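Local coordinates for tRNA (guanine(26)-N(2))-dimethyltransferase (Pyrococcus horikoshii, PDB 2DUL), which probably dimethylates the N2 of guanine 26 in a number of tRNAs, using S-adenosyl-L-methionine as methyl donor, at residues K246-F252 / A272-L278. Numbering follows the deposited sequence.
Sequences KLGYIYF and AYGPVWL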
# COMPACT_ATOMS: atom_id res chain seq x y z
N LYS A 246 6.23 -8.64 15.63
CA LYS A 246 6.81 -8.69 14.29
C LYS A 246 7.49 -7.37 13.92
O LYS A 246 8.05 -7.23 12.83
CB LYS A 246 5.73 -9.04 13.26
CG LYS A 246 5.17 -10.44 13.45
CD LYS A 246 4.25 -10.84 12.31
CE LYS A 246 3.70 -12.24 12.52
NZ LYS A 246 2.83 -12.68 11.38
N LEU A 247 7.46 -6.42 14.85
CA LEU A 247 8.11 -5.13 14.65
C LEU A 247 9.59 -5.29 14.99
O LEU A 247 9.97 -6.20 15.73
CB LEU A 247 7.50 -4.06 15.57
CG LEU A 247 6.07 -3.57 15.31
CD1 LEU A 247 5.64 -2.63 16.42
CD2 LEU A 247 6.02 -2.87 13.95
N GLY A 248 10.41 -4.41 14.45
CA GLY A 248 11.83 -4.49 14.73
C GLY A 248 12.57 -3.28 14.22
O GLY A 248 11.95 -2.28 13.86
N TYR A 249 13.90 -3.37 14.19
CA TYR A 249 14.74 -2.27 13.73
C TYR A 249 15.80 -2.74 12.77
O TYR A 249 16.12 -3.93 12.71
CB TYR A 249 15.39 -1.59 14.94
CG TYR A 249 14.37 -1.00 15.89
CD1 TYR A 249 13.66 -1.82 16.78
CD2 TYR A 249 14.03 0.35 15.82
CE1 TYR A 249 12.64 -1.31 17.57
CE2 TYR A 249 13.01 0.87 16.60
CZ TYR A 249 12.31 0.04 17.47
OH TYR A 249 11.28 0.55 18.21
N ILE A 250 16.36 -1.80 12.02
CA ILE A 250 17.40 -2.09 11.04
C ILE A 250 18.65 -1.29 11.36
O ILE A 250 18.57 -0.13 11.77
CB ILE A 250 16.95 -1.69 9.62
CG1 ILE A 250 15.72 -2.49 9.21
CG2 ILE A 250 18.10 -1.88 8.63
CD1 ILE A 250 14.95 -1.88 8.05
N TYR A 251 19.80 -1.92 11.19
CA TYR A 251 21.09 -1.29 11.40
C TYR A 251 21.73 -1.35 10.02
O TYR A 251 21.66 -2.37 9.33
CB TYR A 251 21.90 -2.07 12.43
CG TYR A 251 21.27 -2.01 13.81
CD1 TYR A 251 21.45 -0.89 14.62
CD2 TYR A 251 20.47 -3.05 14.28
CE1 TYR A 251 20.86 -0.81 15.88
CE2 TYR A 251 19.87 -2.99 15.53
CZ TYR A 251 20.07 -1.86 16.33
OH TYR A 251 19.48 -1.78 17.56
N PHE A 252 22.35 -0.25 9.61
CA PHE A 252 22.93 -0.17 8.28
C PHE A 252 24.35 0.40 8.32
O PHE A 252 24.58 1.45 8.92
CB PHE A 252 22.03 0.71 7.41
CG PHE A 252 22.44 0.78 5.96
CD1 PHE A 252 22.15 -0.27 5.09
CD2 PHE A 252 23.09 1.90 5.46
CE1 PHE A 252 22.50 -0.19 3.74
CE2 PHE A 252 23.44 1.99 4.12
CZ PHE A 252 23.14 0.94 3.25
N ALA A 272 19.96 2.80 15.35
CA ALA A 272 18.90 1.94 14.83
C ALA A 272 17.90 2.73 14.00
O ALA A 272 17.65 3.91 14.25
CB ALA A 272 18.16 1.24 15.99
N TYR A 273 17.34 2.06 12.99
CA TYR A 273 16.33 2.67 12.12
C TYR A 273 15.01 1.95 12.37
O TYR A 273 14.98 0.72 12.49
CB TYR A 273 16.73 2.52 10.66
CG TYR A 273 17.98 3.29 10.31
CD1 TYR A 273 17.91 4.65 10.00
CD2 TYR A 273 19.23 2.67 10.33
CE1 TYR A 273 19.06 5.37 9.71
CE2 TYR A 273 20.39 3.39 10.04
CZ TYR A 273 20.29 4.74 9.73
OH TYR A 273 21.42 5.46 9.43
N GLY A 274 13.92 2.71 12.42
CA GLY A 274 12.62 2.12 12.67
C GLY A 274 11.87 2.83 13.78
O GLY A 274 12.17 3.97 14.10
N PRO A 275 10.91 2.16 14.43
CA PRO A 275 10.53 0.77 14.16
C PRO A 275 9.94 0.51 12.77
O PRO A 275 9.30 1.38 12.18
CB PRO A 275 9.55 0.45 15.28
CG PRO A 275 8.88 1.77 15.52
CD PRO A 275 10.06 2.73 15.49
N VAL A 276 10.18 -0.69 12.26
CA VAL A 276 9.65 -1.11 10.98
C VAL A 276 9.01 -2.48 11.14
O VAL A 276 9.29 -3.20 12.11
CB VAL A 276 10.74 -1.24 9.89
CG1 VAL A 276 11.40 0.11 9.63
CG2 VAL A 276 11.78 -2.28 10.33
N TRP A 277 8.15 -2.83 10.20
CA TRP A 277 7.51 -4.14 10.18
C TRP A 277 8.57 -5.08 9.61
O TRP A 277 9.15 -4.79 8.56
CB TRP A 277 6.29 -4.09 9.25
CG TRP A 277 5.62 -5.39 9.00
CD1 TRP A 277 5.69 -6.15 7.87
CD2 TRP A 277 4.71 -6.07 9.89
NE1 TRP A 277 4.87 -7.25 7.99
CE2 TRP A 277 4.26 -7.23 9.22
CE3 TRP A 277 4.24 -5.80 11.18
CZ2 TRP A 277 3.36 -8.12 9.79
CZ3 TRP A 277 3.33 -6.70 11.75
CH2 TRP A 277 2.90 -7.84 11.06
N LEU A 278 8.86 -6.18 10.31
CA LEU A 278 9.84 -7.15 9.83
C LEU A 278 9.15 -8.43 9.37
O LEU A 278 9.80 -9.43 9.08
CB LEU A 278 10.87 -7.49 10.92
CG LEU A 278 11.84 -6.38 11.34
CD1 LEU A 278 12.80 -6.91 12.39
CD2 LEU A 278 12.61 -5.90 10.12
O HOH W 1 23.38 4.15 8.29
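An antiparallel pair with a beta bulge joins strand 247-252, the middle of a small three-stranded sheet, to its outer strand 273-277. Gly-248 and Val-276 form one hydrogen-bonded pair, Ile-250 and Tyr-273 the next; between them Gly-274 and Pro-275, joined by a cis peptide bond, lie opposite Tyr-249 alone, which makes the bulge. Gly-248 O accepts a hydrogen bond from Val-276 N at 2.9 Å, nearly straight at 171°. Leu-247 and Trp-277 make a non-hydrogen-bonded pair, and beyond it Leu-278 N donates a hydrogen bond to Lys-246 O (2.8 Å). The ring of Tyr-249 lies beside Pro-275, CE2 3.3 Å from Pro-275 N and CZ against the proline CB, while its hydroxyl is hydrogen-bonded to Phe-265 O. Next to it, Ala-272 CB sits 3.4 Å from Tyr-251 CE1. On the face of Ile-250, Tyr-273 and Val-276, Ile-250 CD1 meets Val-276 CG2 at 3.9 Å, and the two side chains run about perpendicular; Val-276 also rests on Ile-199 of helix 192-209. Gly-248 leaves room for Leu-278, whose CD1 lies 3.5 Å from the glycine CA. The indole of Trp-277, its CG turned away from the backbone N (chi1 173°), lies alongside Lys-246, whose CB packs over the six-membered ring in a CH-pi contact; NE1 hydrogen-bonds to Pro-280 O. At the far end, a water accepts from Tyr-273 OH at 2.6 Å and donates to Phe-252 O.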